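Acetyltransferase, GNAT family (Colwellia psychrerythraea, PDB 3IWG) probably transfers an acyl group other than amino-acyl, as GNAT-family enzymes do from acyl-CoA to an acceptor. Local coordinates at residues T17-A22 and Y70-F75; A100-A105 and A111-N116; L191-E196 and Q221-K226; S242-E247 and A260-A265. All coordinates share one frame; numbering follows the deposited sequence.

Contact 1 (T17-A22 and Y70-F75); sequences TQLKKA and YLQPEF
L19 and A22 on one side of helix 17-26 lean on Y70 and Q72, where strand 65-71 runs out into a turn. This is helix-on-sheet packing in the N-terminal GNAT-type half of the chain. Y70 has the most surface buried here, and two helix residues one turn apart share its ring. With its CG anti to the backbone N (chi1 177°), the tyrosine extends from the strand end to the helix and reaches A22 with its far end: A22 CB sits 3.6 Å from Y70 OH and 4.0 Å from Y70 CZ, coming at the ring obliquely. Closer to the root of the ring, L19 takes over. Its CD2 methyl lies 3.8 Å from Y70 CE2, the two side chains crossing at a slant. The leucine branch makes the apolar contact, while L19 O only lies over the ring face, 4.2 Å above the plane and offset to the rim. L19 points its CB neither at the strand nor from it, but with CG beside the backbone N (chi1 -72°) the forked end swings over to meet it. L54 of strand 53-60 also touches L19, tying the leucine to the neighbouring strand. From another side of the helix, K20 NZ is hydrogen-bonded to Q68 OE1 of strand 65-71. After that strand ends at L71 the chain turns, with F75 N bonded to Q72 O. The extended arm of Q72 crosses the leucine at about a right angle, and its amide meets the same methyl in van der Waals contact, Q72 NE2 to L19 CD2 at 3.8 Å.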
loop_
_atom_site.group_PDB
_atom_site.type_symbol
_atom_site.label_atom_id
_atom_site.label_comp_id
_atom_site.label_asym_id
_atom_site.label_seq_id
_atom_site.Cartn_x
_atom_site.Cartn_y
_atom_site.Cartn_z
ATOM N N THR A 17 5.349 -20.448 11.095
ATOM C CA THR A 17 4.725 -19.750 12.224
ATOM C C THR A 17 5.392 -19.933 13.582
ATOM O O THR A 17 5.664 -18.950 14.281
ATOM C CB THR A 17 3.250 -20.163 12.357
ATOM O OG1 THR A 17 2.509 -19.435 11.390
ATOM C CG2 THR A 17 2.682 -19.853 13.762
ATOM N N GLN A 18 5.656 -21.186 13.935
ATOM C CA GLN A 18 6.300 -21.508 15.196
ATOM C C GLN A 18 7.776 -21.168 15.162
ATOM O O GLN A 18 8.297 -20.609 16.109
ATOM C CB GLN A 18 6.171 -22.990 15.524
ATOM C CG GLN A 18 5.043 -23.392 16.499
ATOM C CD GLN A 18 5.323 -24.783 17.113
ATOM O OE1 GLN A 18 6.149 -25.556 16.577
ATOM N NE2 GLN A 18 4.649 -25.094 18.244
ATOM N N LEU A 19 8.464 -21.540 14.100
ATOM C CA LEU A 19 9.877 -21.259 14.031
ATOM C C LEU A 19 10.132 -19.738 14.035
ATOM O O LEU A 19 11.054 -19.260 14.723
ATOM C CB LEU A 19 10.498 -21.947 12.822
ATOM C CG LEU A 19 10.632 -23.472 12.933
ATOM C CD1 LEU A 19 10.974 -24.055 11.554
ATOM C CD2 LEU A 19 11.716 -23.865 13.975
ATOM N N LYS A 20 9.297 -18.984 13.308
ATOM C CA LYS A 20 9.440 -17.540 13.301
ATOM C C LYS A 20 9.213 -16.917 14.674
ATOM O O LYS A 20 9.969 -16.019 15.109
ATOM C CB LYS A 20 8.518 -16.887 12.286
ATOM C CG LYS A 20 8.895 -17.194 10.847
ATOM C CD LYS A 20 9.170 -15.920 10.067
ATOM C CE LYS A 20 9.876 -16.161 8.720
ATOM N NZ LYS A 20 10.212 -14.868 8.084
ATOM N N LYS A 21 8.188 -17.393 15.370
ATOM C CA LYS A 21 7.895 -16.878 16.703
ATOM C C LYS A 21 9.055 -17.141 17.678
ATOM O O LYS A 21 9.399 -16.281 18.515
ATOM C CB LYS A 21 6.549 -17.425 17.235
ATOM C CG LYS A 21 6.156 -16.882 18.636
ATOM C CD LYS A 21 4.781 -17.414 19.132
ATOM C CE LYS A 21 4.388 -16.865 20.570
ATOM N NZ LYS A 21 5.555 -16.694 21.556
ATOM N N ALA A 22 9.698 -18.288 17.558
ATOM C CA ALA A 22 10.845 -18.561 18.416
ATOM C C ALA A 22 12.007 -17.677 18.013
ATOM O O ALA A 22 12.723 -17.149 18.877
ATOM C CB ALA A 22 11.227 -20.007 18.351
ATOM N N TYR A 70 17.675 -19.403 11.485
ATOM C CA TYR A 70 17.310 -19.956 12.771
ATOM C C TYR A 70 17.314 -21.471 12.687
ATOM O O TYR A 70 16.732 -22.038 11.759
ATOM C CB TYR A 70 15.933 -19.458 13.212
ATOM C CG TYR A 70 15.484 -20.049 14.508
ATOM C CD1 TYR A 70 15.847 -19.464 15.701
ATOM C CD2 TYR A 70 14.749 -21.222 14.548
ATOM C CE1 TYR A 70 15.481 -19.989 16.902
ATOM C CE2 TYR A 70 14.354 -21.772 15.762
ATOM C CZ TYR A 70 14.741 -21.155 16.946
ATOM O OH TYR A 70 14.390 -21.677 18.169
ATOM N N LEU A 71 17.967 -22.106 13.658
ATOM C CA LEU A 71 17.872 -23.566 13.903
ATOM C C LEU A 71 17.435 -23.835 15.322
ATOM O O LEU A 71 17.882 -23.165 16.250
ATOM C CB LEU A 71 19.231 -24.232 13.733
ATOM C CG LEU A 71 19.319 -25.153 12.534
ATOM C CD1 LEU A 71 20.705 -25.769 12.463
ATOM C CD2 LEU A 71 18.254 -26.236 12.581
ATOM N N GLN A 72 16.582 -24.821 15.515
ATOM C CA GLN A 72 16.252 -25.200 16.878
ATOM C C GLN A 72 17.538 -25.305 17.743
ATOM O O GLN A 72 18.638 -25.683 17.266
ATOM C CB GLN A 72 15.410 -26.462 16.928
ATOM C CG GLN A 72 13.927 -26.141 16.897
ATOM C CD GLN A 72 13.103 -27.282 16.384
ATOM O OE1 GLN A 72 13.616 -28.393 16.218
ATOM N NE2 GLN A 72 11.819 -27.024 16.109
ATOM N N PRO A 73 17.418 -24.870 19.002
ATOM C CA PRO A 73 18.597 -24.473 19.792
ATOM C C PRO A 73 19.594 -25.586 20.014
ATOM O O PRO A 73 20.785 -25.311 20.213
ATOM C CB PRO A 73 17.997 -24.002 21.123
ATOM C CG PRO A 73 16.588 -24.569 21.150
ATOM C CD PRO A 73 16.152 -24.667 19.722
ATOM N N GLU A 74 19.114 -26.831 19.943
ATOM C CA GLU A 74 19.942 -27.987 20.211
ATOM C C GLU A 74 20.841 -28.465 19.060
ATOM O O GLU A 74 21.446 -29.571 19.176
ATOM C CB GLU A 74 19.064 -29.160 20.677
ATOM C CG GLU A 74 18.163 -29.767 19.609
ATOM C CD GLU A 74 16.739 -29.191 19.605
ATOM O OE1 GLU A 74 16.538 -28.024 20.058
ATOM O OE2 GLU A 74 15.826 -29.915 19.122
ATOM N N PHE A 75 20.960 -27.672 17.978
ATOM C CA PHE A 75 21.836 -28.066 16.857
ATOM C C PHE A 75 23.071 -27.171 16.691
ATOM O O PHE A 75 23.595 -27.037 15.585
ATOM C CB PHE A 75 21.118 -28.166 15.520
ATOM C CG PHE A 75 19.813 -28.938 15.546
ATOM C CD1 PHE A 75 18.746 -28.522 16.309
ATOM C CD2 PHE A 75 19.628 -30.031 14.717
ATOM C CE1 PHE A 75 17.557 -29.196 16.275
ATOM C CE2 PHE A 75 18.428 -30.722 14.698
ATOM C CZ PHE A 75 17.395 -30.303 15.477
#

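Contact 2 (A100-A105 and A111-N116)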
loop_
_atom_site.group_PDB
_atom_site.type_symbol
_atom_site.label_atom_id
_atom_site.label_comp_id
_atom_site.label_asym_id
_atom_site.label_seq_id
_atom_site.Cartn_x
_atom_site.Cartn_y
_atom_site.Cartn_z
ATOM N N ALA A 100 25.057 -11.343 4.388
ATOM C CA ALA A 100 23.937 -11.344 5.315
ATOM C C ALA A 100 23.748 -9.988 5.916
ATOM O O ALA A 100 24.711 -9.207 6.023
ATOM C CB ALA A 100 24.153 -12.360 6.399
ATOM N N PHE A 101 22.499 -9.706 6.257
ATOM C CA PHE A 101 22.160 -8.621 7.149
ATOM C C PHE A 101 21.670 -9.262 8.439
ATOM O O PHE A 101 20.849 -10.211 8.432
ATOM C CB PHE A 101 21.042 -7.715 6.596
ATOM C CG PHE A 101 21.406 -6.947 5.307
ATOM C CD1 PHE A 101 21.935 -5.658 5.377
ATOM C CD2 PHE A 101 21.193 -7.512 4.061
ATOM C CE1 PHE A 101 22.263 -4.919 4.210
ATOM C CE2 PHE A 101 21.501 -6.808 2.886
ATOM C CZ PHE A 101 22.035 -5.499 2.950
ATOM N N VAL A 102 22.144 -8.696 9.541
ATOM C CA VAL A 102 21.944 -9.227 10.845
ATOM C C VAL A 102 22.204 -8.127 11.848
ATOM O O VAL A 102 23.048 -7.273 11.614
ATOM C CB VAL A 102 22.909 -10.405 11.093
ATOM C CG1 VAL A 102 24.307 -9.897 11.181
ATOM C CG2 VAL A 102 22.504 -11.206 12.310
ATOM N N SER A 103 21.431 -8.123 12.943
ATOM C CA SER A 103 21.708 -7.187 14.012
ATOM C C SER A 103 22.440 -7.824 15.155
ATOM O O SER A 103 22.402 -9.037 15.361
ATOM C CB SER A 103 20.449 -6.532 14.562
ATOM O OG SER A 103 19.710 -7.418 15.371
ATOM N N THR A 104 23.014 -6.949 15.950
ATOM C CA THR A 104 23.605 -7.312 17.203
ATOM C C THR A 104 22.639 -7.865 18.238
ATOM O O THR A 104 23.085 -8.232 19.335
ATOM C CB THR A 104 24.311 -6.090 17.778
ATOM O OG1 THR A 104 23.343 -5.071 18.050
ATOM C CG2 THR A 104 25.352 -5.583 16.752
ATOM N N ALA A 105 21.335 -7.945 17.901
ATOM C CA ALA A 105 20.329 -8.479 18.807
ATOM C C ALA A 105 19.940 -9.874 18.396
ATOM O O ALA A 105 19.098 -10.512 19.087
ATOM C CB ALA A 105 19.063 -7.580 18.817
ATOM N N ALA A 111 26.566 -14.682 15.283
ATOM C CA ALA A 111 27.771 -15.427 15.552
ATOM C C ALA A 111 28.244 -16.056 14.283
ATOM O O ALA A 111 29.437 -16.004 13.953
ATOM C CB ALA A 111 27.537 -16.503 16.617
ATOM N N LEU A 112 27.295 -16.643 13.556
ATOM C CA LEU A 112 27.655 -17.457 12.414
ATOM C C LEU A 112 28.132 -16.580 11.312
ATOM O O LEU A 112 29.036 -16.967 10.582
ATOM C CB LEU A 112 26.485 -18.346 11.978
ATOM C CG LEU A 112 26.069 -19.313 13.089
ATOM C CD1 LEU A 112 24.723 -20.060 12.795
ATOM C CD2 LEU A 112 27.204 -20.299 13.301
ATOM N N CYS A 113 27.558 -15.388 11.200
ATOM C CA CYS A 113 28.025 -14.421 10.215
ATOM C C CYS A 113 29.447 -14.002 10.509
ATOM O O CYS A 113 30.299 -13.987 9.618
ATOM C CB CYS A 113 27.145 -13.173 10.187
ATOM S SG CYS A 113 25.390 -13.419 9.585
ATOM N N LEU A 114 29.703 -13.660 11.769
ATOM C CA LEU A 114 31.057 -13.329 12.230
ATOM C C LEU A 114 32.036 -14.395 11.778
ATOM O O LEU A 114 33.008 -14.051 11.146
ATOM C CB LEU A 114 31.111 -13.135 13.754
ATOM C CG LEU A 114 30.458 -11.820 14.182
ATOM C CD1 LEU A 114 30.195 -11.741 15.671
ATOM C CD2 LEU A 114 31.302 -10.646 13.690
ATOM N N ASP A 115 31.717 -15.672 12.037
ATOM C CA ASP A 115 32.590 -16.815 11.708
ATOM C C ASP A 115 32.901 -16.893 10.236
ATOM O O ASP A 115 33.996 -17.247 9.832
ATOM C CB ASP A 115 31.917 -18.173 12.084
ATOM C CG ASP A 115 31.838 -18.432 13.619
ATOM O OD1 ASP A 115 32.522 -17.710 14.382
ATOM O OD2 ASP A 115 31.114 -19.370 14.063
ATOM N N ASN A 116 31.923 -16.560 9.405
ATOM C CA ASN A 116 32.043 -16.913 8.010
ATOM C C ASN A 116 32.201 -15.772 7.063
ATOM O O ASN A 116 32.191 -15.995 5.859
ATOM C CB ASN A 116 30.817 -17.700 7.605
ATOM C CG ASN A 116 30.718 -18.968 8.328
ATOM O OD1 ASN A 116 31.344 -19.948 7.947
ATOM N ND2 ASN A 116 29.907 -18.980 9.383
#
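C113 puts its sulfur against A100 and V102, joining helix 107-116 to strand 99-103, the strand that comes just before it in the chain. The contact across the two segments is apolar. C113 SG lies 3.6 Å from A100 CB and 4.0 Å from V102 CG1, so the sulfur nestles against two residues that point to the helix from the same face of the strand, while F101 between them faces away. The thiol is turned back beside its own backbone N (chi1 -67°), and that rotation sets it over the pair. On the valine it is CG1, the methyl held between backbone N and carbonyl carbon (chi1 69°), that does the touching. Y109, one helical turn before C113, packs on A100 and V102 as well, and F271 of strand 262-273 touches both V102 and C113, closing round this patch.

The hydrogen bonds around the contact involve side chains near the ends of the two elements. S103 OG accepts from A105 N at 3.1 Å with an N-H...O angle of 155°, an ST turn that starts the link to the helix; the same hydroxyl is bonded to E106. On the helix, C113 O is bonded to S117 OG just past its last turn. One turn before C113, Y109 OH adds a weak hydrogen bond to F101 O of the strand.

All three touching residues are buried, and they meet through small carbon groups and a sulfur. Between residues 100-105 and 111-116, the chemistry implies, shape and burial do the holding.

Contact 3 (L191-E196 and Q221-K226); sequences LLAAGE and QGIAKK. With SO4 (sulfate ion), chain C.
The start of helix 223-237, with the loop before it, matches the acetyl-CoA pyrophosphate-binding motif of GNAT enzymes, R-x-x-G-x-A here from R219 to A224, and I223 packs it on strand 190-199. One isoleucine carries the contact. Its CG2 branch, anti to the backbone N, meets A193 CB at 3.9 Å, while the CG1 branch, beside the backbone N (chi1 -63°), carries CD1 to 4.2 Å from L192 CB. L192 and A193 both point to the helix, as the classic beta bulge opposite Y185 allows, and Y185 touches I223 too. G222 is the N-cap, and its positive phi lets the loop bend sharply into the helix.

Past the isoleucine the backbone grips a sulfate ion, probably from the crystallisation liquor. R219 NH1 and G220 N are bonded to it as well, consistent with a place for the phosphates of the cofactor, and the N-terminal end of the helix would help hold the negative charge. The bond from residues 221-226 runs from A224 N to sulfate O3, 3.0 Å long with an N-H...O angle of 157°.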
loop_
_atom_site.group_PDB
_atom_site.type_symbol
_atom_site.label_atom_id
_atom_site.label_comp_id
_atom_site.label_asym_id
_atom_site.label_seq_id
_atom_site.Cartn_x
_atom_site.Cartn_y
_atom_site.Cartn_z
ATOM N N LEU A 191 3.006 21.206 4.969
ATOM C CA LEU A 191 3.585 20.190 5.816
ATOM C C LEU A 191 5.007 20.596 6.171
ATOM O O LEU A 191 5.808 20.773 5.280
ATOM C CB LEU A 191 3.605 18.840 5.083
ATOM C CG LEU A 191 2.402 17.949 5.368
ATOM C CD1 LEU A 191 2.509 16.648 4.569
ATOM C CD2 LEU A 191 2.278 17.651 6.912
ATOM N N LEU A 192 5.317 20.761 7.456
ATOM C CA LEU A 192 6.698 20.931 7.871
ATOM C C LEU A 192 7.357 19.568 8.131
ATOM O O LEU A 192 8.573 19.435 8.003
ATOM C CB LEU A 192 6.786 21.812 9.100
ATOM C CG LEU A 192 6.386 23.269 8.888
ATOM C CD1 LEU A 192 6.491 24.072 10.163
ATOM C CD2 LEU A 192 7.215 23.913 7.770
ATOM N N ALA A 193 6.570 18.561 8.493
ATOM C CA ALA A 193 7.122 17.244 8.719
ATOM C C ALA A 193 6.020 16.218 8.746
ATOM O O ALA A 193 4.891 16.562 9.017
ATOM C CB ALA A 193 7.883 17.205 10.055
ATOM N N ALA A 194 6.391 14.951 8.561
ATOM C CA ALA A 194 5.454 13.822 8.648
ATOM C C ALA A 194 6.000 12.864 9.675
ATOM O O ALA A 194 7.181 12.561 9.621
ATOM C CB ALA A 194 5.383 13.090 7.298
ATOM N N GLY A 195 5.159 12.332 10.548
ATOM C CA GLY A 195 5.610 11.390 11.551
ATOM C C GLY A 195 4.790 10.127 11.496
ATOM O O GLY A 195 3.580 10.177 11.222
ATOM N N GLU A 196 5.448 9.009 11.797
ATOM C CA GLU A 196 4.846 7.677 11.855
ATOM C C GLU A 196 5.045 7.047 13.243
ATOM O O GLU A 196 6.147 7.061 13.775
ATOM C CB GLU A 196 5.485 6.765 10.813
ATOM C CG GLU A 196 5.479 7.370 9.428
ATOM C CD GLU A 196 6.026 6.451 8.309
ATOM O OE1 GLU A 196 6.337 5.258 8.549
ATOM O OE2 GLU A 196 6.135 6.939 7.164
ATOM N N GLN A 221 16.332 23.336 12.153
ATOM C CA GLN A 221 15.420 24.130 12.955
ATOM C C GLN A 221 14.814 23.350 14.121
ATOM O O GLN A 221 13.870 23.812 14.741
ATOM C CB GLN A 221 14.288 24.639 12.059
ATOM C CG GLN A 221 14.829 25.401 10.887
ATOM C CD GLN A 221 13.780 26.018 9.996
ATOM O OE1 GLN A 221 14.092 26.851 9.135
ATOM N NE2 GLN A 221 12.566 25.655 10.211
ATOM N N GLY A 222 15.328 22.150 14.384
ATOM C CA GLY A 222 14.952 21.377 15.554
ATOM C C GLY A 222 13.687 20.575 15.399
ATOM O O GLY A 222 13.206 19.978 16.349
ATOM N N ILE A 223 13.179 20.492 14.180
ATOM C CA ILE A 223 11.856 19.959 13.983
ATOM C C ILE A 223 11.842 18.485 14.246
ATOM O O ILE A 223 10.914 18.013 14.906
ATOM C CB ILE A 223 11.333 20.275 12.613
ATOM C CG1 ILE A 223 11.198 21.805 12.463
ATOM C CG2 ILE A 223 9.977 19.556 12.363
ATOM C CD1 ILE A 223 10.445 22.288 11.206
ATOM N N ALA A 224 12.861 17.735 13.809
ATOM C CA ALA A 224 12.775 16.258 13.936
ATOM C C ALA A 224 12.728 15.892 15.430
ATOM O O ALA A 224 11.963 15.022 15.831
ATOM C CB ALA A 224 13.913 15.555 13.244
ATOM N N LYS A 225 13.518 16.570 16.261
ATOM C CA LYS A 225 13.474 16.271 17.672
ATOM C C LYS A 225 12.047 16.378 18.203
ATOM O O LYS A 225 11.572 15.494 18.915
ATOM C CB LYS A 225 14.370 17.178 18.463
ATOM C CG LYS A 225 14.361 16.893 19.950
ATOM C CD LYS A 225 15.372 17.808 20.655
ATOM C CE LYS A 225 15.418 17.574 22.210
ATOM N NZ LYS A 225 14.596 18.515 23.044
ATOM N N LYS A 226 11.371 17.461 17.832
ATOM C CA LYS A 226 10.061 17.724 18.349
ATOM C C LYS A 226 9.043 16.697 17.890
ATOM O O LYS A 226 8.106 16.361 18.631
ATOM C CB LYS A 226 9.631 19.110 17.939
ATOM C CG LYS A 226 10.501 20.212 18.505
ATOM C CD LYS A 226 9.704 21.466 18.749
ATOM C CE LYS A 226 10.024 22.651 17.836
ATOM N NZ LYS A 226 10.737 23.670 18.643
HETATM S S SO4 C . 16.407 18.195 11.554
HETATM O O1 SO4 C . 16.764 19.178 10.526
HETATM O O2 SO4 C . 16.516 16.818 11.053
HETATM O O3 SO4 C . 15.073 18.529 11.978
HETATM O O4 SO4 C . 17.325 18.211 12.721
#

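Contact 4 (S242-E247 and A260-A265); sequences SICSTE and AGFTSA
The axes of segments 242-247 and 262-265 pass 8.5 Å apart, their directions 63° apart, and strand 117-129 lies between the two strands in the sheet order. F262 bridges that gap. Its CB points to the other strand, and with CG beside the backbone N (chi1 -73°) the ring is laid against S242, I243 and C244. The sulfur takes a face. C244 SG stands 4.4 Å from the centroid of the F262 ring, 21° off the ring normal, a Cys sulfur-aromatic contact shifted toward the CD2-CE2 rim. That sulfur sits between the backbone N and the carbonyl carbon of its residue, which turns it to the phenylalanine. Backbone atoms meet the ring at F262 CE2: S242 O comes obliquely to 3.6 Å, and I243 CA lies at the edge, 4.2 Å away. S242 adds its CB, 3.9 Å from F262 CZ.

Further partners finish the wrapping. T232 of helix 223-237 and I257 of helix 251-259 both touch F262, and the ring of H129 meets it edge-to-face. C244 also rests on I257, so sulfur, ring and helix meet in one buried cluster. The order strand, helix, strand, with G261, at positive phi, following the end of helix 251-259 and F262 beginning the last strand, is the C-terminal part of the GNAT fold.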
loop_
_atom_site.group_PDB
_atom_site.type_symbol
_atom_site.label_atom_id
_atom_site.label_comp_id
_atom_site.label_asym_id
_atom_site.label_seq_id
_atom_site.Cartn_x
_atom_site.Cartn_y
_atom_site.Cartn_z
ATOM N N SER A 242 8.833 3.142 22.822
ATOM C CA SER A 242 9.217 3.581 21.502
ATOM C C SER A 242 10.606 3.095 21.126
ATOM O O SER A 242 11.534 3.135 21.944
ATOM C CB SER A 242 9.174 5.100 21.441
ATOM O OG SER A 242 7.857 5.582 21.538
ATOM N N ILE A 243 10.728 2.671 19.879
ATOM C CA ILE A 243 11.961 2.342 19.242
ATOM C C ILE A 243 12.056 3.074 17.880
ATOM O O ILE A 243 11.068 3.604 17.375
ATOM C CB ILE A 243 12.103 0.817 19.045
ATOM C CG1 ILE A 243 11.069 0.256 18.084
ATOM C CG2 ILE A 243 11.905 0.093 20.364
ATOM C CD1 ILE A 243 11.152 -1.292 17.859
ATOM N N CYS A 244 13.265 3.188 17.332
ATOM C CA CYS A 244 13.396 3.602 15.967
ATOM C C CYS A 244 14.727 3.192 15.416
ATOM O O CYS A 244 15.594 2.747 16.164
ATOM C CB CYS A 244 13.176 5.124 15.810
ATOM S SG CYS A 244 14.323 6.109 16.631
ATOM N N SER A 245 14.885 3.342 14.098
ATOM C CA SER A 245 16.189 3.118 13.477
ATOM C C SER A 245 16.520 4.139 12.424
ATOM O O SER A 245 15.661 4.821 11.952
ATOM C CB SER A 245 16.267 1.741 12.865
ATOM O OG SER A 245 15.338 1.634 11.831
ATOM N N THR A 246 17.793 4.269 12.090
ATOM C CA THR A 246 18.177 5.077 10.958
ATOM C C THR A 246 19.462 4.560 10.366
ATOM O O THR A 246 20.124 3.755 10.981
ATOM C CB THR A 246 18.311 6.540 11.353
ATOM O OG1 THR A 246 18.425 7.310 10.160
ATOM C CG2 THR A 246 19.518 6.782 12.262
ATOM N N GLU A 247 19.810 5.050 9.188
ATOM C CA GLU A 247 20.993 4.602 8.472
ATOM C C GLU A 247 22.254 5.156 9.132
ATOM O O GLU A 247 22.232 6.252 9.721
ATOM C CB GLU A 247 20.980 5.036 7.000
ATOM C CG GLU A 247 19.783 4.603 6.165
ATOM C CD GLU A 247 18.473 5.439 6.433
ATOM O OE1 GLU A 247 18.505 6.583 6.981
ATOM O OE2 GLU A 247 17.392 4.898 6.128
ATOM N N ALA A 260 16.212 13.298 21.348
ATOM C CA ALA A 260 14.848 12.997 21.760
ATOM C C ALA A 260 14.832 11.962 22.900
ATOM O O ALA A 260 13.781 11.425 23.214
ATOM C CB ALA A 260 14.014 12.508 20.555
ATOM N N GLY A 261 15.999 11.674 23.503
ATOM C CA GLY A 261 16.096 10.759 24.656
ATOM C C GLY A 261 16.225 9.271 24.311
ATOM O O GLY A 261 15.964 8.385 25.158
ATOM N N PHE A 262 16.662 8.977 23.099
ATOM C CA PHE A 262 16.874 7.580 22.698
ATOM C C PHE A 262 18.336 7.184 22.799
ATOM O O PHE A 262 19.194 7.989 22.498
ATOM C CB PHE A 262 16.462 7.377 21.239
ATOM C CG PHE A 262 14.980 7.379 21.004
ATOM C CD1 PHE A 262 14.273 8.557 20.960
ATOM C CD2 PHE A 262 14.309 6.194 20.778
ATOM C CE1 PHE A 262 12.887 8.554 20.703
ATOM C CE2 PHE A 262 12.964 6.172 20.519
ATOM C CZ PHE A 262 12.239 7.360 20.494
ATOM N N THR A 263 18.608 5.924 23.135
ATOM C CA THR A 263 19.961 5.375 23.077
ATOM C C THR A 263 20.025 4.151 22.186
ATOM O O THR A 263 19.010 3.572 21.879
ATOM C CB THR A 263 20.478 4.958 24.435
ATOM O OG1 THR A 263 19.595 3.964 24.983
ATOM C CG2 THR A 263 20.572 6.176 25.385
ATOM N N SER A 264 21.252 3.784 21.807
ATOM C CA SER A 264 21.534 2.743 20.871
ATOM C C SER A 264 22.659 1.816 21.263
ATOM O O SER A 264 23.826 2.162 21.145
ATOM C CB SER A 264 21.941 3.343 19.548
ATOM O OG SER A 264 22.121 2.271 18.649
ATOM N N ALA A 265 22.326 0.611 21.662
ATOM C CA ALA A 265 23.320 -0.420 21.929
ATOM C C ALA A 265 23.394 -1.388 20.764
ATOM O O ALA A 265 24.194 -2.320 20.811
ATOM C CB ALA A 265 22.981 -1.175 23.175
#

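The four contacts follow one another along the chain, each closing before the next opens. Contacts 1 and 2 lie in the N-terminal GNAT-like region, contacts 3 and 4 in the C-terminal one. Centres are about 17 Å apart within the first pair and 16 Å within the second, against about 40 Å from contact 1 to contact 3, which lie on opposite sides of the chain's centre. Strands cross the seam: contact 4's strand 262-273, last in the chain, runs beside contact 2's strand 99-103, where T104 meets A265, and strand 117-129 runs beside 241-247. K225 of contact 3 touches A260 of contact 4. Each half thus lends a strand to the other, coupling two GNAT-like units, the sulfate lying in the second.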